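Local coordinates for protein carbamate kinase (Aeropyrum pernix, PDB 2E9Y) that probably catalyses reversible phosphoryl transfer between ATP and carbamate, giving ADP and carbamoyl phosphate, at residues A[75-78]-A[79-82]; A[100-104]-A[105-109]. All blocks are in the same frame, centred on the assembly; numbering follows the deposited sequence.

Contact 1. Residues A[75-78]-A[79-82]; sequences RQPL and YIAT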
loop_
_atom_site.group_PDB
_atom_site.type_symbol
_atom_site.label_atom_id
_atom_site.label_comp_id
_atom_site.label_asym_id
_atom_site.label_seq_id
_atom_site.Cartn_x
_atom_site.Cartn_y
_atom_site.Cartn_z
ATOM N N ARG A 75 7.247 -16.377 -5.421
ATOM C CA ARG A 75 5.988 -15.711 -5.745
ATOM C C ARG A 75 5.474 -15.164 -4.421
ATOM O O ARG A 75 5.501 -15.861 -3.407
ATOM C CB ARG A 75 4.945 -16.691 -6.295
ATOM C CG ARG A 75 5.135 -17.121 -7.740
ATOM C CD ARG A 75 6.168 -18.232 -7.913
ATOM N NE ARG A 75 6.135 -18.711 -9.293
ATOM C CZ ARG A 75 7.120 -18.567 -10.174
ATOM N NH1 ARG A 75 8.255 -17.964 -9.833
ATOM N NH2 ARG A 75 6.946 -18.987 -11.421
ATOM N N GLN A 76 5.005 -13.925 -4.418
ATOM C CA GLN A 76 4.484 -13.358 -3.181
ATOM C C GLN A 76 3.135 -14.000 -2.892
ATOM O O GLN A 76 2.393 -14.346 -3.816
ATOM C CB GLN A 76 4.326 -11.841 -3.317
ATOM C CG GLN A 76 5.637 -11.113 -3.586
ATOM C CD GLN A 76 6.682 -11.406 -2.527
ATOM O OE1 GLN A 76 6.377 -11.433 -1.332
ATOM N NE2 GLN A 76 7.923 -11.621 -2.956
ATOM N N PRO A 77 2.799 -14.189 -1.605
ATOM C CA PRO A 77 1.510 -14.799 -1.262
ATOM C C PRO A 77 0.372 -13.834 -1.558
ATOM O O PRO A 77 0.578 -12.615 -1.645
ATOM C CB PRO A 77 1.650 -15.101 0.231
ATOM C CG PRO A 77 2.544 -14.004 0.702
ATOM C CD PRO A 77 3.596 -13.932 -0.393
ATOM N N LEU A 78 -0.826 -14.387 -1.703
ATOM C CA LEU A 78 -2.011 -13.606 -2.022
ATOM C C LEU A 78 -2.281 -12.430 -1.088
ATOM O O LEU A 78 -2.737 -11.381 -1.535
ATOM C CB LEU A 78 -3.238 -14.528 -2.064
ATOM C CG LEU A 78 -4.594 -13.932 -2.449
ATOM C CD1 LEU A 78 -4.502 -13.260 -3.805
ATOM C CD2 LEU A 78 -5.641 -15.039 -2.480
ATOM N N TYR A 79 -2.009 -12.582 0.204
ATOM C CA TYR A 79 -2.285 -11.471 1.110
ATOM C C TYR A 79 -1.366 -10.286 0.852
ATOM O O TYR A 79 -1.752 -9.145 1.101
ATOM C CB TYR A 79 -2.216 -11.918 2.575
ATOM C CG TYR A 79 -0.921 -12.552 3.001
ATOM C CD1 TYR A 79 0.165 -11.776 3.389
ATOM C CD2 TYR A 79 -0.797 -13.944 3.058
ATOM C CE1 TYR A 79 1.349 -12.368 3.833
ATOM C CE2 TYR A 79 0.376 -14.543 3.498
ATOM C CZ TYR A 79 1.443 -13.747 3.885
ATOM O OH TYR A 79 2.601 -14.340 4.334
ATOM N N ILE A 80 -0.161 -10.552 0.349
ATOM C CA ILE A 80 0.763 -9.472 0.014
ATOM C C ILE A 80 0.256 -8.828 -1.282
ATOM O O ILE A 80 0.307 -7.607 -1.447
ATOM C CB ILE A 80 2.208 -9.999 -0.187
ATOM C CG1 ILE A 80 2.822 -10.358 1.171
ATOM C CG2 ILE A 80 3.069 -8.948 -0.884
ATOM C CD1 ILE A 80 2.834 -9.224 2.160
ATOM N N ALA A 81 -0.233 -9.652 -2.204
ATOM C CA ALA A 81 -0.774 -9.136 -3.457
ATOM C C ALA A 81 -1.960 -8.227 -3.130
ATOM O O ALA A 81 -2.095 -7.135 -3.684
ATOM C CB ALA A 81 -1.217 -10.283 -4.360
ATOM N N THR A 82 -2.813 -8.672 -2.213
ATOM C CA THR A 82 -3.963 -7.866 -1.825
ATOM C C THR A 82 -3.509 -6.530 -1.231
ATOM O O THR A 82 -4.059 -5.481 -1.569
ATOM C CB THR A 82 -4.852 -8.607 -0.802
ATOM O OG1 THR A 82 -5.470 -9.729 -1.441
ATOM C CG2 THR A 82 -5.934 -7.681 -0.256
#
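Pro-77 lies against the ring of Tyr-79 in a CH-pi contact: its CG sits over one face, 3.7 Å from the ring centroid and 23° off the normal, displaced toward the phenol end so that CZ of Tyr-79 is its nearest atom. The tyrosine reaches back over the proline because its CG stands between the backbone N and the carbonyl carbon (chi1 56°), which turns the ring toward the residue before the helix. A glycine in place of Tyr-79 would probably leave that side of the Pro-77 ring without its aromatic cover and open a gap where the phenol lay. The same proline CG also meets CG1 of Ile-80 at 3.7 Å, and CG2 of Ile-80 rests 4.0 Å from CB of Gln-76.

The bonds that close the first turn run from backbone to backbone. Pro-77, the N-cap residue, offers its carbonyl O to two donors: Ile-80 N at 3.0 Å, bent and well above the carbonyl plane, and Ala-81 N at 3.1 Å, straighter and in that plane. Leu-78 O then takes Thr-82 N at 2.8 Å, the next helical bond.

This is the start of helix 78-103. Glu-211 accepts a bond from Leu-78 N, one of the amides at the helix start. Val-59 of helix 56-67 packs on Leu-78, Ala-81 and Thr-82, while Val-197 of strand 197-201 touches Tyr-79. From the second subunit, Val-23 O binds Gln-76 NE2, Trp-88 packs on Gln-76 and Ile-80, and Val-25 packs on Pro-77 and Tyr-79.

Contact 2. Residues A[100-104]-A[105-109]; sequences ELRRR and GLNVL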
loop_
_atom_site.group_PDB
_atom_site.type_symbol
_atom_site.label_atom_id
_atom_site.label_comp_id
_atom_site.label_asym_id
_atom_site.label_seq_id
_atom_site.Cartn_x
_atom_site.Cartn_y
_atom_site.Cartn_z
ATOM N N GLU A 100 -9.479 16.749 -7.823
ATOM C CA GLU A 100 -10.819 17.248 -8.106
ATOM C C GLU A 100 -11.278 18.241 -7.046
ATOM O O GLU A 100 -11.772 19.320 -7.374
ATOM C CB GLU A 100 -11.813 16.087 -8.190
ATOM C CG GLU A 100 -13.238 16.503 -8.537
ATOM C CD GLU A 100 -13.316 17.324 -9.813
ATOM O OE1 GLU A 100 -12.697 16.919 -10.820
ATOM O OE2 GLU A 100 -14.001 18.369 -9.812
ATOM N N LEU A 101 -11.114 17.880 -5.778
ATOM C CA LEU A 101 -11.520 18.755 -4.686
ATOM C C LEU A 101 -10.756 20.072 -4.745
ATOM O O LEU A 101 -11.304 21.135 -4.452
ATOM C CB LEU A 101 -11.285 18.062 -3.340
ATOM C CG LEU A 101 -12.125 16.801 -3.116
ATOM C CD1 LEU A 101 -11.680 16.093 -1.847
ATOM C CD2 LEU A 101 -13.595 17.179 -3.027
ATOM N N ARG A 102 -9.488 19.992 -5.133
ATOM C CA ARG A 102 -8.630 21.166 -5.244
ATOM C C ARG A 102 -9.158 22.067 -6.354
ATOM O O ARG A 102 -9.224 23.290 -6.205
ATOM C CB ARG A 102 -7.205 20.724 -5.572
ATOM C CG ARG A 102 -6.179 21.833 -5.636
ATOM C CD ARG A 102 -4.901 21.276 -6.223
ATOM N NE ARG A 102 -4.546 20.014 -5.580
ATOM C CZ ARG A 102 -4.027 18.970 -6.215
ATOM N NH1 ARG A 102 -3.793 19.027 -7.520
ATOM N NH2 ARG A 102 -3.750 17.861 -5.546
ATOM N N ARG A 103 -9.531 21.448 -7.469
ATOM C CA ARG A 103 -10.067 22.173 -8.614
ATOM C C ARG A 103 -11.333 22.922 -8.200
ATOM O O ARG A 103 -11.727 23.898 -8.840
ATOM C CB ARG A 103 -10.381 21.191 -9.748
ATOM C CG ARG A 103 -10.967 21.833 -10.994
ATOM C CD ARG A 103 -11.113 20.826 -12.128
ATOM N NE ARG A 103 -9.828 20.244 -12.513
ATOM C CZ ARG A 103 -9.439 19.006 -12.216
ATOM N NH1 ARG A 103 -10.237 18.199 -11.529
ATOM N NH2 ARG A 103 -8.246 18.576 -12.604
ATOM N N ARG A 104 -11.961 22.462 -7.122
ATOM C CA ARG A 104 -13.177 23.087 -6.622
ATOM C C ARG A 104 -12.883 24.024 -5.453
ATOM O O ARG A 104 -13.797 24.487 -4.770
ATOM C CB ARG A 104 -14.184 22.015 -6.198
ATOM C CG ARG A 104 -14.521 21.026 -7.301
ATOM C CD ARG A 104 -15.700 20.140 -6.928
ATOM N NE ARG A 104 -15.979 19.147 -7.964
ATOM C CZ ARG A 104 -17.047 18.358 -7.974
ATOM N NH1 ARG A 104 -17.946 18.446 -7.004
ATOM N NH2 ARG A 104 -17.215 17.477 -8.953
ATOM N N GLY A 105 -11.602 24.297 -5.222
ATOM C CA GLY A 105 -11.220 25.195 -4.145
ATOM C C GLY A 105 -11.049 24.542 -2.786
ATOM O O GLY A 105 -10.740 25.220 -1.806
ATOM N N LEU A 106 -11.249 23.229 -2.723
ATOM C CA LEU A 106 -11.110 22.492 -1.470
ATOM C C LEU A 106 -9.743 21.821 -1.405
ATOM O O LEU A 106 -9.411 20.993 -2.254
ATOM C CB LEU A 106 -12.199 21.421 -1.355
ATOM C CG LEU A 106 -13.665 21.856 -1.321
ATOM C CD1 LEU A 106 -14.043 22.540 -2.621
ATOM C CD2 LEU A 106 -14.542 20.638 -1.097
ATOM N N ASN A 107 -8.953 22.175 -0.399
ATOM C CA ASN A 107 -7.631 21.587 -0.247
ATOM C C ASN A 107 -7.602 20.602 0.914
ATOM O O ASN A 107 -7.425 20.988 2.070
ATOM C CB ASN A 107 -6.584 22.685 -0.036
ATOM C CG ASN A 107 -6.511 23.649 -1.206
ATOM O OD1 ASN A 107 -6.374 23.236 -2.360
ATOM N ND2 ASN A 107 -6.600 24.943 -0.915
ATOM N N VAL A 108 -7.789 19.325 0.593
ATOM C CA VAL A 108 -7.786 18.272 1.599
ATOM C C VAL A 108 -6.987 17.067 1.119
ATOM O O VAL A 108 -6.907 16.798 -0.081
ATOM C CB VAL A 108 -9.217 17.800 1.927
ATOM C CG1 VAL A 108 -10.037 18.956 2.472
ATOM C CG2 VAL A 108 -9.869 17.226 0.684
ATOM N N LEU A 109 -6.387 16.349 2.060
ATOM C CA LEU A 109 -5.614 15.165 1.722
ATOM C C LEU A 109 -6.481 13.949 2.017
ATOM O O LEU A 109 -7.193 13.913 3.017
ATOM C CB LEU A 109 -4.311 15.117 2.535
ATOM C CG LEU A 109 -3.238 16.152 2.158
ATOM C CD1 LEU A 109 -2.044 16.041 3.101
ATOM C CD2 LEU A 109 -2.787 15.927 0.721
HETATM O O HOH W 1 -7.593 25.013 -4.077
#
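Leu-101 does the close packing with the chain that turns back past it. Its CD1 presses on CG2 of Val-108 at 3.3 Å, tighter than usual for two methyls, and its CB lies 4.0 Å from CB of Leu-106. Val-108 holds CG1 beside its backbone N (chi1 -61°), which turns CG2, not CG1, onto Leu-101. Leu-43 of helix 25-44 also packs on Leu-101.

The reversal is a Schellman motif closing helix 78-103: Leu-106 N bonds to Leu-101 O at 2.7 Å, and Gly-105 N to Arg-102 O at 2.8 Å, the latter from above the carbonyl plane. Gly-105, the C-prime residue, has a positive phi of 87°, where a CB would clash with Arg-104 O.

The looser, solvent side lies at Arg-102 and Asn-107. A water donates to both Arg-102 O and Asn-107 OD1, joining the helix end to the loop, and that same OD1 lies 3.6 Å from CG of Arg-102. On another flank, where Glu-100 and Arg-104 pack on Ala-40 of helix 25-44, a salt-bridge network centres on Glu-100: Arg-104 NE meets the anti lone pair of Glu-100 OE2 at 2.8 Å, nearly in the guanidinium plane, whereas Arg-103 NH1 reaches Glu-100 OE1 through a weak, bent bond. Further salt bridges join Arg-104 NH1 to Asp-41 and Arg-103 NH2 to Glu-99.

How the contacts relate
Contacts 1 and 2 are the two ends of one helix, 78-103: residues 75-82 start it and residues 100-109 finish it before the chain moves on to strand 112-119. Their centres are 34 Å apart and their nearest atoms about 20 Å, so they do not touch and are joined through the helix. The centre of contact 1, which is buried, lies about 17 Å from the centre of the chain, and that of the more exposed contact 2 about 26 Å. The second subunit reaches both ends, coming within reach of five residues at contact 1 but two at contact 2, where Gly-205 and Leu-178 of the second subunit pack on Arg-102 and the loop residue Leu-109.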